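Local coordinates for protein 4-carboxymuconolactone decarboxylase (Sinorhizobium meliloti, PDB 4G9Q) that probably has peroxiredoxin activity, as a member of the carboxymuconolactone decarboxylase family, though its own reaction remains uncertain, at residues A[59-64]-A[244-249]; A[69-74]-A[238-243]; A[110-115]-A[190-195]; A[160-165]-A[183-188]. All coordinates share one frame; numbering follows the deposited sequence.

Overall arrangement
Contacts 1, 2 and 3 are buried, whereas contact 4 is partly buried and lies farthest from the centre of the chain. Contacts 1 and 2 share helix 234-248 and tie it to consecutive pieces of the chain, helix 51-65 and the turn leading into helix 73-86; their centres are about 11 Å apart and both adjoin the second subunit. Contacts 3 and 4 share helix 178-192, touch through its backbone, and face the third subunit. Contact 1 is carbon and aromatic packing, contact 2 adds a water bridge to packing round one leucine, contact 3 is a buried salt bridge, and in contact 4 a more peripheral arginine joins a salt bridge on its own helix to a hydrogen bond across the pair.

Contact 1. Residues A[59-64]-A[244-249]; sequences QRLYGD and LAFYAG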
# COMPACT_ATOMS: atom_id res chain seq x y z
N GLN A 59 -6.50 -25.87 -5.74
CA GLN A 59 -7.57 -26.53 -4.99
C GLN A 59 -8.49 -25.58 -4.23
O GLN A 59 -9.70 -25.83 -4.15
CB GLN A 59 -7.00 -27.58 -4.05
CG GLN A 59 -6.28 -28.70 -4.78
CD GLN A 59 -5.86 -29.83 -3.87
OE1 GLN A 59 -5.90 -29.69 -2.64
NE2 GLN A 59 -5.45 -30.95 -4.45
N ARG A 60 -7.93 -24.52 -3.66
CA ARG A 60 -8.70 -23.60 -2.82
C ARG A 60 -9.16 -22.37 -3.59
O ARG A 60 -10.35 -22.09 -3.66
CB ARG A 60 -7.90 -23.19 -1.59
CG ARG A 60 -7.60 -24.35 -0.67
CD ARG A 60 -6.90 -23.89 0.59
NE ARG A 60 -6.93 -24.96 1.58
CZ ARG A 60 -6.42 -24.88 2.80
NH1 ARG A 60 -5.80 -23.78 3.22
NH2 ARG A 60 -6.53 -25.91 3.62
N LEU A 61 -8.21 -21.63 -4.16
CA LEU A 61 -8.56 -20.38 -4.83
C LEU A 61 -9.44 -20.63 -6.05
O LEU A 61 -10.57 -20.16 -6.12
CB LEU A 61 -7.31 -19.57 -5.20
CG LEU A 61 -7.57 -18.18 -5.78
CD1 LEU A 61 -8.42 -17.32 -4.83
CD2 LEU A 61 -6.25 -17.50 -6.13
N TYR A 62 -8.94 -21.42 -6.99
CA TYR A 62 -9.71 -21.70 -8.20
C TYR A 62 -10.74 -22.81 -8.03
O TYR A 62 -11.83 -22.73 -8.60
CB TYR A 62 -8.77 -21.94 -9.38
CG TYR A 62 -8.33 -20.63 -9.95
CD1 TYR A 62 -9.09 -19.99 -10.94
CD2 TYR A 62 -7.20 -19.97 -9.46
CE1 TYR A 62 -8.71 -18.77 -11.45
CE2 TYR A 62 -6.82 -18.74 -9.96
CZ TYR A 62 -7.58 -18.15 -10.96
OH TYR A 62 -7.20 -16.93 -11.47
N GLY A 63 -10.41 -23.81 -7.22
CA GLY A 63 -11.27 -24.98 -7.05
C GLY A 63 -12.43 -24.79 -6.10
O GLY A 63 -13.42 -25.54 -6.14
N ASP A 64 -12.33 -23.78 -5.23
CA ASP A 64 -13.36 -23.53 -4.22
C ASP A 64 -13.89 -22.10 -4.27
O ASP A 64 -15.06 -21.89 -4.59
CB ASP A 64 -12.86 -23.92 -2.82
CG ASP A 64 -13.99 -24.18 -1.85
OD1 ASP A 64 -14.62 -23.21 -1.38
OD2 ASP A 64 -14.25 -25.37 -1.54
N LEU A 244 -12.09 -11.24 -1.58
CA LEU A 244 -10.99 -10.31 -1.32
C LEU A 244 -10.07 -10.72 -0.17
O LEU A 244 -8.95 -10.23 -0.08
CB LEU A 244 -11.53 -8.90 -1.10
CG LEU A 244 -12.11 -8.24 -2.36
CD1 LEU A 244 -12.75 -6.91 -2.00
CD2 LEU A 244 -11.03 -8.07 -3.42
N ALA A 245 -10.53 -11.62 0.70
CA ALA A 245 -9.63 -12.18 1.72
C ALA A 245 -8.42 -12.83 1.06
O ALA A 245 -7.30 -12.75 1.55
CB ALA A 245 -10.36 -13.19 2.59
N PHE A 246 -8.66 -13.47 -0.09
CA PHE A 246 -7.61 -14.16 -0.82
C PHE A 246 -6.75 -13.21 -1.63
O PHE A 246 -5.52 -13.30 -1.60
CB PHE A 246 -8.19 -15.27 -1.69
CG PHE A 246 -8.89 -16.33 -0.89
CD1 PHE A 246 -8.23 -17.51 -0.53
CD2 PHE A 246 -10.20 -16.14 -0.44
CE1 PHE A 246 -8.86 -18.48 0.23
CE2 PHE A 246 -10.84 -17.11 0.33
CZ PHE A 246 -10.16 -18.28 0.66
N TYR A 247 -7.38 -12.26 -2.32
CA TYR A 247 -6.66 -11.34 -3.19
C TYR A 247 -6.04 -10.14 -2.48
O TYR A 247 -5.04 -9.60 -2.95
CB TYR A 247 -7.54 -10.89 -4.36
CG TYR A 247 -7.66 -11.98 -5.40
CD1 TYR A 247 -6.66 -12.17 -6.35
CD2 TYR A 247 -8.74 -12.86 -5.39
CE1 TYR A 247 -6.74 -13.20 -7.29
CE2 TYR A 247 -8.84 -13.89 -6.32
CZ TYR A 247 -7.85 -14.05 -7.27
OH TYR A 247 -7.94 -15.07 -8.19
N ALA A 248 -6.62 -9.74 -1.35
CA ALA A 248 -6.14 -8.56 -0.64
C ALA A 248 -5.69 -8.88 0.79
O ALA A 248 -5.29 -7.98 1.52
CB ALA A 248 -7.21 -7.48 -0.64
N GLY A 249 -5.72 -10.16 1.16
CA GLY A 249 -5.25 -10.59 2.47
C GLY A 249 -6.37 -10.65 3.50
O GLY A 249 -7.31 -9.85 3.46
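Leu61 swings its CG anti to the backbone N (chi1 -174°), which carries its two methyls toward helix 234-248, while Phe246 and Tyr247 both set CG anti to the carbonyl carbon. The three groups meet between the helices. Leu61 CD1 sits 3.8 Å from Phe246 CB, at the root of that side chain, and also lies 3.8 Å from Tyr247 CE2. The other methyl, Leu61 CD2, reaches the phenol end, 3.6 Å from Tyr247 OH. Leucine and phenylalanine run past each other in opposite directions, but Tyr247 crosses Leu61 at about a right angle, so the branched leucine end fills the fork between the two aromatic side chains.

Tyr62 joins from the next position on helix 51-65, and its OH comes to 3.8 Å from Tyr247 OH. That separation is too long for a direct bond. Both hydroxyls are hydrogen-bonded to Tyr96 OH instead, and Tyr247 OH also pairs with Trp66 NE1, so polar atoms in a buried place are satisfied and the phenol of Tyr247 is fixed at its far end.

The short helical segments pass at 11.5 Å with their directions 133° apart, and the side chains do the bridging. Their nearest CA pair, Leu61 and Phe246, is 7.5 Å apart. In this all-helical fold the contact ties helix 51-65 to the C-terminal part of helix 234-248; Tyr247 also packs on Thr80 of helix 73-86, and Tyr183 of the second subunit meets the Phe246 ring edge-to-face.

Contact 2. Residues A[69-74]-A[238-243]; sequences PGLNRR and AEVITH
Leu71 and Glu239 press together through their first carbons, with Leu71 CB 3.6 Å from Glu239 CB. This is the tight part of the contact. Leu71, whose CG lies opposite the backbone N (chi1 -169°), sends CD2 on to Val240 CG2, 4.0 Å away, and the same methyl also rests on Glu239 CB. Glu239 CG, in turn, lies 4.0 Å from Gly70 C, so the glutamate stem runs beside the backbone of the turn; a side-chain carbon at Gly70 would come close to Glu239 CG.

The fold here is an all-helical one, and residues 69-72 form the turn before helix 73-86. Asn72 is the N-cap of that helix, its OD1 taking the N-H of Asp75, while Leu71 plugs the turn against helix 234-248.

The other side is looser and wet. Glu239 bends at chi2 (-68°), carrying its carboxylate away from the Leu71 methyls toward the Gly70 end, where a water accepts from Gly70 N at 2.9 Å and donates to Glu239 OE2 at 3.1 Å. The charge of Glu239 is met from outside the two segments, by salt bridges from OE1 to Arg68 and Arg76, and Arg76 also takes the carbonyl of Leu71.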
# COMPACT_ATOMS: atom_id res chain seq x y z
N PRO A 69 -21.13 -20.24 -5.72
CA PRO A 69 -22.16 -19.79 -6.66
C PRO A 69 -22.88 -18.49 -6.30
O PRO A 69 -23.59 -17.93 -7.14
CB PRO A 69 -23.16 -20.95 -6.68
CG PRO A 69 -23.01 -21.58 -5.34
CD PRO A 69 -21.54 -21.47 -5.01
N GLY A 70 -22.71 -18.01 -5.06
CA GLY A 70 -23.36 -16.78 -4.59
C GLY A 70 -22.96 -15.53 -5.36
O GLY A 70 -23.69 -14.54 -5.38
N LEU A 71 -21.79 -15.58 -5.98
CA LEU A 71 -21.30 -14.50 -6.81
C LEU A 71 -20.72 -15.14 -8.06
O LEU A 71 -19.88 -16.04 -7.97
CB LEU A 71 -20.23 -13.69 -6.07
CG LEU A 71 -19.78 -12.35 -6.67
CD1 LEU A 71 -20.89 -11.29 -6.57
CD2 LEU A 71 -18.51 -11.88 -5.96
N ASN A 72 -21.18 -14.69 -9.23
CA ASN A 72 -20.81 -15.34 -10.48
C ASN A 72 -19.41 -14.97 -10.96
O ASN A 72 -18.78 -14.07 -10.40
CB ASN A 72 -21.89 -15.16 -11.57
CG ASN A 72 -22.00 -13.73 -12.10
OD1 ASN A 72 -21.07 -12.93 -12.01
ND2 ASN A 72 -23.17 -13.40 -12.66
N ARG A 73 -18.92 -15.67 -11.98
CA ARG A 73 -17.54 -15.48 -12.44
C ARG A 73 -17.30 -14.09 -13.02
O ARG A 73 -16.22 -13.53 -12.87
CB ARG A 73 -17.14 -16.54 -13.46
CG ARG A 73 -16.83 -17.91 -12.87
CD ARG A 73 -16.42 -18.90 -13.97
NE ARG A 73 -17.52 -19.17 -14.91
CZ ARG A 73 -17.50 -18.87 -16.21
NH1 ARG A 73 -16.44 -18.30 -16.77
NH2 ARG A 73 -18.56 -19.15 -16.96
N ARG A 74 -18.31 -13.56 -13.71
CA ARG A 74 -18.25 -12.21 -14.27
C ARG A 74 -18.01 -11.18 -13.17
O ARG A 74 -17.10 -10.34 -13.28
CB ARG A 74 -19.53 -11.90 -15.06
CG ARG A 74 -19.57 -10.53 -15.74
CD ARG A 74 -20.12 -9.46 -14.81
NE ARG A 74 -20.49 -8.23 -15.51
CZ ARG A 74 -21.12 -7.21 -14.94
NH1 ARG A 74 -21.44 -7.26 -13.65
NH2 ARG A 74 -21.42 -6.13 -15.65
N ALA A 238 -21.21 -10.13 0.78
CA ALA A 238 -20.47 -11.05 1.64
C ALA A 238 -19.47 -11.86 0.81
O ALA A 238 -18.35 -12.11 1.26
CB ALA A 238 -21.42 -11.97 2.40
N GLU A 239 -19.87 -12.26 -0.40
CA GLU A 239 -18.98 -12.99 -1.30
C GLU A 239 -17.83 -12.12 -1.78
O GLU A 239 -16.72 -12.61 -1.97
CB GLU A 239 -19.74 -13.57 -2.50
CG GLU A 239 -20.75 -14.68 -2.15
CD GLU A 239 -20.10 -15.98 -1.66
OE1 GLU A 239 -18.94 -16.28 -2.03
OE2 GLU A 239 -20.77 -16.72 -0.91
N VAL A 240 -18.10 -10.83 -1.99
CA VAL A 240 -17.06 -9.86 -2.39
C VAL A 240 -15.97 -9.80 -1.31
O VAL A 240 -14.78 -9.93 -1.60
CB VAL A 240 -17.65 -8.45 -2.66
CG1 VAL A 240 -16.54 -7.42 -2.83
CG2 VAL A 240 -18.55 -8.47 -3.89
N ILE A 241 -16.40 -9.62 -0.06
CA ILE A 241 -15.47 -9.59 1.07
C ILE A 241 -14.69 -10.90 1.16
O ILE A 241 -13.48 -10.89 1.39
CB ILE A 241 -16.21 -9.28 2.39
CG1 ILE A 241 -16.85 -7.89 2.32
CG2 ILE A 241 -15.26 -9.37 3.59
CD1 ILE A 241 -17.80 -7.56 3.47
N THR A 242 -15.39 -12.02 0.98
CA THR A 242 -14.77 -13.34 1.06
C THR A 242 -13.72 -13.55 -0.04
O THR A 242 -12.61 -14.02 0.22
CB THR A 242 -15.84 -14.44 1.04
OG1 THR A 242 -16.77 -14.20 2.10
CG2 THR A 242 -15.22 -15.83 1.21
N HIS A 243 -14.07 -13.17 -1.27
CA HIS A 243 -13.16 -13.25 -2.41
C HIS A 243 -11.89 -12.42 -2.14
O HIS A 243 -10.77 -12.87 -2.42
CB HIS A 243 -13.89 -12.76 -3.66
CG HIS A 243 -13.17 -13.05 -4.94
ND1 HIS A 243 -13.29 -14.26 -5.60
CD2 HIS A 243 -12.35 -12.28 -5.69
CE1 HIS A 243 -12.56 -14.22 -6.70
NE2 HIS A 243 -11.97 -13.04 -6.78
O HOH W 1 -21.76 -19.14 -2.54

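Contact 3. Residues A[110-115]-A[190-195]; sequences ISETIT and RDLWLR
Arg195 and Glu112 meet edge to edge, their guanidinium and carboxylate planes only 17° apart and therefore nearly coplanar. The guanidinium offers its NE side: NE bonds to Glu112 OE2 at 2.8 Å, and NH2 to Glu112 OE1 at 2.9 Å. Both acceptors use their syn lone pairs and lie in the guanidinium plane, and both bonds are close to straight, with N-H...O angles of 163° and 168°. This is the side-on, two-nitrogen salt bridge, which fixes how each flat group is turned. The bend of Arg195 at chi3 folds its chain back, so that CB and CD each lie 3.5 Å from Glu112 OE2.

Glu112 belongs to helix 107-120, whereas Arg195 closes a type I turn, Leu192 to Arg195, at the C-terminal end of helix 178-192. The bridge thus ties helix 107-120 to that turn, joining the chain's two carboxymuconolactone decarboxylase family regions within the all-helical fold. Both ends have further partners: Glu112 OE2 makes another salt bridge to Arg203, and Arg195 donates to the carbonyl oxygens of Ala149 and Val150. Replacing Arg195 with a leucine would probably leave the buried Glu112 carboxylate with just part of its charge compensation, from Arg203, and those two carbonyls without their donor.

Beside the ion pair, Leu192 CD1 lies 4.4 Å from Glu112 OE2, an apolar neighbour to the carboxylate. Tyr56 of the third subunit packs on Arg195, and Ser111 OG bonds to the carbonyl of Val49 in that same subunit.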
# COMPACT_ATOMS: atom_id res chain seq x y z
N ILE A 110 -14.11 -3.00 -18.53
CA ILE A 110 -12.72 -2.99 -18.07
C ILE A 110 -12.15 -1.59 -18.26
O ILE A 110 -11.54 -1.03 -17.35
CB ILE A 110 -11.85 -4.05 -18.81
CG1 ILE A 110 -12.38 -5.45 -18.51
CG2 ILE A 110 -10.36 -3.91 -18.44
CD1 ILE A 110 -11.62 -6.59 -19.17
N SER A 111 -12.37 -1.02 -19.45
CA SER A 111 -11.97 0.34 -19.77
C SER A 111 -12.48 1.33 -18.72
O SER A 111 -11.72 2.17 -18.20
CB SER A 111 -12.51 0.71 -21.16
OG SER A 111 -12.10 2.01 -21.54
N GLU A 112 -13.77 1.21 -18.38
CA GLU A 112 -14.39 2.13 -17.42
C GLU A 112 -13.90 1.90 -15.99
O GLU A 112 -13.80 2.85 -15.22
CB GLU A 112 -15.91 2.06 -17.51
CG GLU A 112 -16.65 3.15 -16.72
CD GLU A 112 -16.40 4.56 -17.24
OE1 GLU A 112 -15.78 4.72 -18.33
OE2 GLU A 112 -16.82 5.52 -16.56
N THR A 113 -13.58 0.66 -15.65
CA THR A 113 -13.06 0.35 -14.32
C THR A 113 -11.73 1.08 -14.08
O THR A 113 -11.50 1.65 -13.01
CB THR A 113 -12.90 -1.17 -14.11
OG1 THR A 113 -14.19 -1.77 -14.17
CG2 THR A 113 -12.27 -1.48 -12.74
N ILE A 114 -10.88 1.06 -15.10
CA ILE A 114 -9.60 1.76 -15.06
C ILE A 114 -9.81 3.27 -14.84
O ILE A 114 -9.18 3.86 -13.96
CB ILE A 114 -8.76 1.44 -16.32
CG1 ILE A 114 -8.38 -0.05 -16.30
CG2 ILE A 114 -7.51 2.32 -16.40
CD1 ILE A 114 -7.93 -0.62 -17.63
N THR A 115 -10.71 3.87 -15.61
CA THR A 115 -10.99 5.30 -15.47
C THR A 115 -11.56 5.64 -14.10
O THR A 115 -11.16 6.63 -13.48
CB THR A 115 -11.91 5.79 -16.59
OG1 THR A 115 -11.26 5.58 -17.85
CG2 THR A 115 -12.25 7.26 -16.43
N ARG A 190 -21.42 14.47 -10.31
CA ARG A 190 -22.14 15.01 -11.47
C ARG A 190 -21.52 14.61 -12.81
O ARG A 190 -21.93 15.13 -13.86
CB ARG A 190 -22.31 16.53 -11.35
CG ARG A 190 -23.32 16.93 -10.29
CD ARG A 190 -23.64 18.42 -10.34
NE ARG A 190 -25.08 18.63 -10.26
CZ ARG A 190 -25.88 18.79 -11.31
NH1 ARG A 190 -25.38 18.78 -12.54
NH2 ARG A 190 -27.18 18.97 -11.13
N ASP A 191 -20.55 13.70 -12.78
CA ASP A 191 -19.96 13.17 -14.02
C ASP A 191 -19.61 11.69 -13.91
O ASP A 191 -20.34 10.85 -14.44
CB ASP A 191 -18.73 14.00 -14.47
CG ASP A 191 -18.08 13.43 -15.73
OD1 ASP A 191 -18.78 12.74 -16.51
OD2 ASP A 191 -16.87 13.66 -15.95
N LEU A 192 -18.50 11.37 -13.23
CA LEU A 192 -18.01 9.99 -13.15
C LEU A 192 -19.11 8.97 -12.82
O LEU A 192 -19.25 7.95 -13.51
CB LEU A 192 -16.84 9.87 -12.16
CG LEU A 192 -16.12 8.51 -12.05
CD1 LEU A 192 -15.41 8.14 -13.33
CD2 LEU A 192 -15.15 8.53 -10.87
N TRP A 193 -19.90 9.26 -11.79
CA TRP A 193 -20.93 8.34 -11.30
C TRP A 193 -22.13 8.22 -12.23
O TRP A 193 -22.92 7.28 -12.12
CB TRP A 193 -21.37 8.70 -9.87
CG TRP A 193 -20.38 8.19 -8.86
CD1 TRP A 193 -19.38 8.90 -8.26
CD2 TRP A 193 -20.29 6.86 -8.37
NE1 TRP A 193 -18.67 8.08 -7.41
CE2 TRP A 193 -19.20 6.82 -7.47
CE3 TRP A 193 -21.02 5.68 -8.60
CZ2 TRP A 193 -18.83 5.65 -6.79
CZ3 TRP A 193 -20.65 4.52 -7.93
CH2 TRP A 193 -19.56 4.52 -7.03
N LEU A 194 -22.25 9.17 -13.16
CA LEU A 194 -23.33 9.16 -14.15
C LEU A 194 -22.88 8.62 -15.52
O LEU A 194 -23.69 8.50 -16.44
CB LEU A 194 -23.91 10.57 -14.30
CG LEU A 194 -24.34 11.24 -13.00
CD1 LEU A 194 -24.83 12.66 -13.27
CD2 LEU A 194 -25.41 10.42 -12.26
N ARG A 195 -21.60 8.29 -15.65
CA ARG A 195 -21.10 7.71 -16.89
C ARG A 195 -21.72 6.32 -17.10
O ARG A 195 -21.72 5.50 -16.19
CB ARG A 195 -19.57 7.67 -16.89
CG ARG A 195 -18.92 9.04 -17.09
CD ARG A 195 -17.40 8.98 -16.88
NE ARG A 195 -16.78 8.00 -17.78
CZ ARG A 195 -16.40 8.25 -19.03
NH1 ARG A 195 -16.55 9.46 -19.56
NH2 ARG A 195 -15.86 7.28 -19.75

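Contact 4. Residues A[160-165]-A[183-188]; sequences EAEAQR and YTTDYL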
# COMPACT_ATOMS: atom_id res chain seq x y z
N GLU A 160 -32.34 15.15 -5.65
CA GLU A 160 -32.59 15.40 -4.23
C GLU A 160 -31.51 14.78 -3.36
O GLU A 160 -31.02 15.42 -2.43
CB GLU A 160 -33.97 14.88 -3.82
CG GLU A 160 -34.48 15.47 -2.51
CD GLU A 160 -35.84 14.95 -2.09
OE1 GLU A 160 -36.64 14.56 -2.98
OE2 GLU A 160 -36.12 14.93 -0.87
N ALA A 161 -31.14 13.53 -3.67
CA ALA A 161 -30.07 12.84 -2.95
C ALA A 161 -28.72 13.54 -3.17
O ALA A 161 -27.88 13.56 -2.27
CB ALA A 161 -29.99 11.38 -3.36
N GLU A 162 -28.53 14.11 -4.36
CA GLU A 162 -27.32 14.86 -4.67
C GLU A 162 -27.28 16.22 -3.95
O GLU A 162 -26.23 16.64 -3.47
CB GLU A 162 -27.14 15.04 -6.19
CG GLU A 162 -26.04 16.03 -6.63
CD GLU A 162 -24.65 15.73 -6.06
OE1 GLU A 162 -24.36 14.58 -5.69
OE2 GLU A 162 -23.83 16.67 -5.98
N ALA A 163 -28.43 16.89 -3.89
CA ALA A 163 -28.54 18.15 -3.15
C ALA A 163 -28.20 17.94 -1.68
O ALA A 163 -27.53 18.77 -1.06
CB ALA A 163 -29.93 18.74 -3.30
N GLN A 164 -28.64 16.81 -1.13
CA GLN A 164 -28.37 16.42 0.25
C GLN A 164 -26.90 16.09 0.47
O GLN A 164 -26.30 16.55 1.46
CB GLN A 164 -29.23 15.21 0.65
CG GLN A 164 -30.55 15.58 1.32
CD GLN A 164 -30.42 15.74 2.82
OE1 GLN A 164 -30.59 16.84 3.36
NE2 GLN A 164 -30.11 14.65 3.52
N ARG A 165 -26.32 15.32 -0.44
CA ARG A 165 -24.91 14.95 -0.38
C ARG A 165 -24.01 16.18 -0.43
O ARG A 165 -23.13 16.33 0.42
CB ARG A 165 -24.55 13.99 -1.52
CG ARG A 165 -23.15 13.38 -1.40
CD ARG A 165 -22.50 13.14 -2.76
NE ARG A 165 -22.42 14.36 -3.56
CZ ARG A 165 -21.47 15.29 -3.45
NH1 ARG A 165 -20.49 15.16 -2.57
NH2 ARG A 165 -21.50 16.36 -4.23
N TYR A 183 -14.53 19.77 -6.75
CA TYR A 183 -14.18 18.65 -7.64
C TYR A 183 -15.00 17.40 -7.34
O TYR A 183 -15.42 16.69 -8.26
CB TYR A 183 -12.70 18.31 -7.52
CG TYR A 183 -11.73 19.24 -8.21
CD1 TYR A 183 -12.03 19.84 -9.44
CD2 TYR A 183 -10.47 19.49 -7.65
CE1 TYR A 183 -11.10 20.68 -10.07
CE2 TYR A 183 -9.55 20.31 -8.28
CZ TYR A 183 -9.87 20.91 -9.48
OH TYR A 183 -8.94 21.73 -10.09
N THR A 184 -15.24 17.13 -6.05
CA THR A 184 -16.06 15.98 -5.66
C THR A 184 -17.43 16.06 -6.34
O THR A 184 -17.90 15.08 -6.93
CB THR A 184 -16.22 15.90 -4.12
OG1 THR A 184 -14.92 15.86 -3.52
CG2 THR A 184 -17.00 14.65 -3.71
N THR A 185 -18.05 17.23 -6.29
CA THR A 185 -19.33 17.47 -6.96
C THR A 185 -19.22 17.37 -8.48
O THR A 185 -19.93 16.58 -9.11
CB THR A 185 -19.91 18.84 -6.56
OG1 THR A 185 -20.11 18.86 -5.14
CG2 THR A 185 -21.24 19.10 -7.27
N ASP A 186 -18.33 18.18 -9.06
CA ASP A 186 -18.26 18.33 -10.52
C ASP A 186 -17.67 17.13 -11.25
O ASP A 186 -18.20 16.72 -12.29
CB ASP A 186 -17.47 19.59 -10.89
CG ASP A 186 -18.18 20.88 -10.48
OD1 ASP A 186 -19.40 20.85 -10.23
OD2 ASP A 186 -17.49 21.92 -10.43
N TYR A 187 -16.57 16.58 -10.73
CA TYR A 187 -15.88 15.48 -11.41
C TYR A 187 -16.47 14.12 -11.07
O TYR A 187 -16.53 13.24 -11.93
CB TYR A 187 -14.39 15.45 -11.06
CG TYR A 187 -13.53 16.56 -11.64
CD1 TYR A 187 -14.06 17.52 -12.51
CD2 TYR A 187 -12.17 16.62 -11.34
CE1 TYR A 187 -13.24 18.51 -13.06
CE2 TYR A 187 -11.36 17.60 -11.87
CZ TYR A 187 -11.90 18.55 -12.73
OH TYR A 187 -11.08 19.52 -13.25
N LEU A 188 -16.88 13.93 -9.82
CA LEU A 188 -17.35 12.61 -9.40
C LEU A 188 -18.86 12.45 -9.48
O LEU A 188 -19.36 11.68 -10.31
CB LEU A 188 -16.85 12.25 -7.99
CG LEU A 188 -15.35 12.26 -7.71
CD1 LEU A 188 -15.11 11.60 -6.36
CD2 LEU A 188 -14.55 11.56 -8.79
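The two helical segments, 160-165 and 183-188, run at 149° to each other, close to antiparallel, with axes 11.9 Å apart and Glu162 and Thr185 the nearest CA pair. Arg165 spans the gap. Its NH2 donates to Thr185 OG1 at 3.0 Å; the hydroxyl lies in the guanidinium plane, but the bond is bent, at 140°. The same nitrogen also serves Glu162, one turn earlier on its own helix: NE binds Glu162 OE1 and NH2 binds OE2, both at 2.9 Å and both nearly straight, at 172°. The carboxylate oxygens are met on their syn sides, somewhat out of the carboxylate plane. Bends at chi2 and chi3 turn the arginine back to make this grip, which presents its NH2 edge to the threonine.

Two threonine methyls pack against the charged groups: Thr184 CG2 stands 3.7 Å from Arg165 NH1, and Thr185 CG2 lies 3.8 Å from Glu162 OE2. With an alanine in place of Arg165, Glu162 would probably lose the partner that fixes its carboxylate, and a gap would open beside Thr184 and Thr185. Phe189, from the next turn of helix 178-192, packs on Glu162, Arg165 and Thr184.

The arrangement is an antiparallel helical hairpin, helices 159-173 and 178-192 joined by a short connection, with an intrahelical i to i+3 salt bridge turned to a hydrogen bond across the pair.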